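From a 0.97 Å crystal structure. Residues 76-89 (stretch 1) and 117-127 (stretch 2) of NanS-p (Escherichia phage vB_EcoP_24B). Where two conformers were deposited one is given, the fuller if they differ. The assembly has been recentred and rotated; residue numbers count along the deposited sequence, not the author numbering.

Stretch 1 (76-89) RFKVSGALAANQYV
Stretch 2 117-127: FYIQTDAKDLN

The strand that opens at 88-89 and runs on beyond the stretch pairs antiparallel with the end of another, 117-121, which begins earlier in the chain, Tyr88 facing Gln120 as a non-hydrogen-bonded pair, CA to CA 4.3 Å. On either side of that pair the backbone closes the ladder: Val89 N donates to Ile119 O at 2.9 Å, and Thr121 N to Gln87 O at 3.0 Å. Ahead of the strand, a type II turn from Ala84 to Gln87 (Ala85 -58/133, Asn86 77/3) brings Asn86 N to 2.9 Å from Thr121 O, a weak, bent bond, while Ala85 CA rests 3.3 Å from Asp122 O.

Side chains extend this pattern. Thr121, chi1 p, aims OG1 at Ala84 O, donating at 2.8 Å; the same carbonyl accepts Gln87 N at 3.3 Å, so the threonine ties the turn to the strand. Gln120 is extended, t at chi1 and chi2 with chi3 26°, which carries NE2 to Asn86 O at 2.9 Å, nearly linear. Tyr88 (m, chi2 -72°) shares the sheet face of Gln120, and its CE1 lies 3.6 Å from Gln120 NE2 and 3.9 Å from Tyr118 CD2.

A buried apolar cluster also joins the stretches. Phe77, chi1 p, receives Ile119 (m, t) over one ring face, CD1 4.3 Å from the centroid, while Leu126 CD2 meets the ring edge, 4.0 Å from Phe77 CE2. Leu126 (t, p) spreads its methyls so that CD1 reaches Val89 CG2 at 4.0 Å and CD2 reaches Val79 CG2 at 4.1 Å; both valines are t. At the exposed end Leu83 (t, p) lays CD1 3.8 Å from Thr121 CB.

Asp122, chi1 p, points away from stretch 1 and gathers the link between strands 117-121 and 125-127: OD1 accepts Lys124 N at 2.9 Å and Asp125 N at 2.7 Å, and OD2 accepts Asn127 ND2 at 3.0 Å. The contact buries 690 Å² in all.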

# COMPACT_ATOMS: atom_id res chain seq x y z
N ARG A 76 7.02 -4.81 -2.22
CA ARG A 76 7.29 -6.24 -2.34
C ARG A 76 7.08 -6.86 -0.96
O ARG A 76 7.65 -6.38 0.03
CB ARG A 76 8.70 -6.48 -2.88
CG ARG A 76 9.04 -7.96 -3.03
CD ARG A 76 10.25 -8.20 -3.93
NE ARG A 76 10.46 -9.63 -4.19
CZ ARG A 76 11.30 -10.43 -3.52
NH1 ARG A 76 12.04 -9.97 -2.52
NH2 ARG A 76 11.40 -11.70 -3.86
N PHE A 77 6.27 -7.92 -0.91
CA PHE A 77 5.79 -8.46 0.36
C PHE A 77 5.53 -9.95 0.22
O PHE A 77 5.37 -10.48 -0.88
CB PHE A 77 4.50 -7.73 0.81
CG PHE A 77 3.32 -8.04 -0.06
CD1 PHE A 77 3.12 -7.37 -1.26
CD2 PHE A 77 2.43 -9.05 0.28
CE1 PHE A 77 2.06 -7.70 -2.09
CE2 PHE A 77 1.37 -9.38 -0.55
CZ PHE A 77 1.19 -8.70 -1.73
N LYS A 78 5.44 -10.61 1.37
CA LYS A 78 5.17 -12.03 1.46
C LYS A 78 4.20 -12.23 2.61
O LYS A 78 4.44 -11.74 3.71
CB LYS A 78 6.48 -12.81 1.70
CG LYS A 78 6.30 -14.23 2.20
CD LYS A 78 7.62 -15.03 2.04
CE LYS A 78 8.03 -15.80 3.27
NZ LYS A 78 9.08 -16.75 2.87
N VAL A 79 3.12 -12.95 2.37
CA VAL A 79 2.12 -13.20 3.39
C VAL A 79 2.40 -14.54 4.06
O VAL A 79 2.69 -15.52 3.36
CB VAL A 79 0.69 -13.20 2.82
CG1 VAL A 79 -0.31 -13.22 3.96
CG2 VAL A 79 0.47 -12.00 1.92
N SER A 80 2.27 -14.60 5.38
CA SER A 80 2.51 -15.81 6.15
C SER A 80 1.20 -16.28 6.78
O SER A 80 0.36 -15.47 7.17
CB SER A 80 3.53 -15.52 7.25
OG SER A 80 3.97 -16.70 7.90
N GLY A 81 1.01 -17.60 6.85
CA GLY A 81 -0.12 -18.16 7.55
C GLY A 81 -1.07 -18.91 6.62
O GLY A 81 -0.96 -18.88 5.40
N ALA A 82 -2.02 -19.59 7.26
CA ALA A 82 -3.02 -20.38 6.55
C ALA A 82 -4.06 -19.49 5.88
O ALA A 82 -4.43 -18.43 6.40
CB ALA A 82 -3.74 -21.31 7.53
N LEU A 83 -4.57 -19.93 4.73
CA LEU A 83 -5.67 -19.22 4.08
C LEU A 83 -6.88 -19.18 5.01
O LEU A 83 -7.37 -20.22 5.47
CB LEU A 83 -6.04 -19.91 2.78
CG LEU A 83 -7.31 -19.46 2.08
CD1 LEU A 83 -7.25 -18.00 1.67
CD2 LEU A 83 -7.55 -20.33 0.86
N ALA A 84 -7.39 -17.97 5.26
CA ALA A 84 -8.60 -17.74 6.03
C ALA A 84 -9.49 -16.79 5.24
O ALA A 84 -9.07 -15.68 4.90
CB ALA A 84 -8.27 -17.14 7.40
N ALA A 85 -10.72 -17.22 4.97
CA ALA A 85 -11.61 -16.42 4.14
C ALA A 85 -11.81 -15.04 4.76
O ALA A 85 -12.09 -14.91 5.95
CB ALA A 85 -12.96 -17.10 4.03
N ASN A 86 -11.68 -14.00 3.93
CA ASN A 86 -12.01 -12.61 4.23
C ASN A 86 -10.98 -11.90 5.10
O ASN A 86 -11.17 -10.72 5.41
CB ASN A 86 -13.43 -12.49 4.79
CG ASN A 86 -14.43 -13.21 3.89
OD1 ASN A 86 -14.38 -13.08 2.66
ND2 ASN A 86 -15.30 -14.01 4.48
N GLN A 87 -9.88 -12.55 5.44
CA GLN A 87 -8.88 -11.96 6.32
C GLN A 87 -7.99 -10.96 5.59
O GLN A 87 -7.66 -11.13 4.42
CB GLN A 87 -8.06 -13.10 6.92
CG GLN A 87 -7.08 -12.71 8.00
CD GLN A 87 -6.59 -13.93 8.72
OE1 GLN A 87 -5.48 -14.44 8.44
NE2 GLN A 87 -7.40 -14.45 9.60
N TYR A 88 -7.66 -9.88 6.29
CA TYR A 88 -6.84 -8.82 5.74
C TYR A 88 -5.35 -9.09 5.90
O TYR A 88 -4.91 -9.72 6.86
CB TYR A 88 -7.14 -7.47 6.43
CG TYR A 88 -8.54 -6.99 6.17
CD1 TYR A 88 -8.94 -6.51 4.93
CD2 TYR A 88 -9.50 -7.06 7.18
CE1 TYR A 88 -10.24 -6.10 4.71
CE2 TYR A 88 -10.80 -6.66 6.97
CZ TYR A 88 -11.17 -6.19 5.73
OH TYR A 88 -12.48 -5.82 5.56
N VAL A 89 -4.58 -8.53 4.95
CA VAL A 89 -3.14 -8.37 5.07
C VAL A 89 -2.83 -6.93 5.48
O VAL A 89 -2.40 -6.68 6.60
CB VAL A 89 -2.39 -8.76 3.78
CG1 VAL A 89 -0.88 -8.64 3.99
CG2 VAL A 89 -2.76 -10.18 3.35
N PHE A 117 -5.75 1.41 -1.08
CA PHE A 117 -5.68 0.08 -1.66
C PHE A 117 -5.41 -0.94 -0.58
O PHE A 117 -4.51 -0.74 0.25
CB PHE A 117 -4.54 0.02 -2.70
CG PHE A 117 -4.57 1.15 -3.70
CD1 PHE A 117 -5.74 1.48 -4.35
CD2 PHE A 117 -3.44 1.89 -3.97
CE1 PHE A 117 -5.78 2.53 -5.28
CE2 PHE A 117 -3.46 2.92 -4.89
CZ PHE A 117 -4.62 3.25 -5.53
N TYR A 118 -6.17 -2.03 -0.55
CA TYR A 118 -5.98 -3.03 0.48
C TYR A 118 -5.89 -4.42 -0.12
O TYR A 118 -6.36 -4.70 -1.23
CB TYR A 118 -7.03 -2.92 1.60
CG TYR A 118 -8.46 -3.19 1.19
CD1 TYR A 118 -9.26 -2.19 0.65
CD2 TYR A 118 -9.03 -4.44 1.38
CE1 TYR A 118 -10.58 -2.44 0.29
CE2 TYR A 118 -10.34 -4.70 1.03
CZ TYR A 118 -11.11 -3.70 0.47
OH TYR A 118 -12.41 -3.90 0.08
N ILE A 119 -5.28 -5.29 0.67
CA ILE A 119 -4.96 -6.65 0.27
C ILE A 119 -5.67 -7.58 1.26
O ILE A 119 -5.52 -7.42 2.48
CB ILE A 119 -3.44 -6.88 0.27
CG1 ILE A 119 -2.74 -5.93 -0.71
CG2 ILE A 119 -3.12 -8.34 -0.03
CD1 ILE A 119 -1.24 -5.92 -0.56
N GLN A 120 -6.46 -8.52 0.73
CA GLN A 120 -7.37 -9.35 1.51
C GLN A 120 -7.56 -10.65 0.75
O GLN A 120 -7.58 -10.64 -0.48
CB GLN A 120 -8.72 -8.62 1.62
CG GLN A 120 -9.79 -9.33 2.43
CD GLN A 120 -11.15 -8.71 2.26
OE1 GLN A 120 -11.44 -8.09 1.23
NE2 GLN A 120 -12.01 -8.89 3.26
N THR A 121 -7.75 -11.76 1.46
CA THR A 121 -8.15 -12.98 0.79
C THR A 121 -9.67 -13.10 0.77
O THR A 121 -10.35 -12.69 1.71
CB THR A 121 -7.56 -14.23 1.44
OG1 THR A 121 -7.81 -14.24 2.85
CG2 THR A 121 -6.08 -14.32 1.23
N ASP A 122 -10.20 -13.68 -0.31
CA ASP A 122 -11.54 -14.26 -0.27
C ASP A 122 -11.39 -15.69 0.24
O ASP A 122 -10.53 -15.93 1.10
CB ASP A 122 -12.29 -14.05 -1.59
CG ASP A 122 -11.57 -14.58 -2.81
OD1 ASP A 122 -10.82 -15.55 -2.70
OD2 ASP A 122 -11.82 -14.02 -3.91
N ALA A 123 -12.21 -16.64 -0.21
CA ALA A 123 -12.04 -18.02 0.24
C ALA A 123 -11.00 -18.79 -0.56
O ALA A 123 -10.74 -19.96 -0.26
CB ALA A 123 -13.37 -18.77 0.22
N LYS A 124 -10.37 -18.16 -1.55
CA LYS A 124 -9.37 -18.85 -2.34
C LYS A 124 -8.18 -18.01 -2.78
O LYS A 124 -7.07 -18.54 -2.84
CB LYS A 124 -10.01 -19.59 -3.53
CG LYS A 124 -10.71 -18.71 -4.55
CD LYS A 124 -11.49 -19.58 -5.55
CE LYS A 124 -11.99 -18.77 -6.75
NZ LYS A 124 -10.88 -18.24 -7.58
N ASP A 125 -8.38 -16.74 -3.10
CA ASP A 125 -7.38 -15.92 -3.77
C ASP A 125 -6.94 -14.75 -2.89
O ASP A 125 -7.68 -14.29 -2.02
CB ASP A 125 -7.94 -15.33 -5.06
CG ASP A 125 -8.21 -16.36 -6.14
OD1 ASP A 125 -7.59 -17.43 -6.11
OD2 ASP A 125 -9.05 -16.06 -7.02
N LEU A 126 -5.74 -14.24 -3.16
CA LEU A 126 -5.27 -12.99 -2.57
C LEU A 126 -5.62 -11.85 -3.52
O LEU A 126 -5.16 -11.83 -4.67
CB LEU A 126 -3.76 -13.04 -2.33
CG LEU A 126 -3.20 -11.85 -1.54
CD1 LEU A 126 -3.72 -11.85 -0.12
CD2 LEU A 126 -1.68 -11.83 -1.56
N ASN A 127 -6.43 -10.90 -3.06
CA ASN A 127 -6.97 -9.84 -3.90
C ASN A 127 -6.43 -8.47 -3.51
O ASN A 127 -6.07 -8.22 -2.35
CB ASN A 127 -8.48 -9.84 -3.77
CG ASN A 127 -9.09 -11.11 -4.27
OD1 ASN A 127 -8.58 -11.73 -5.21
ND2 ASN A 127 -10.18 -11.53 -3.64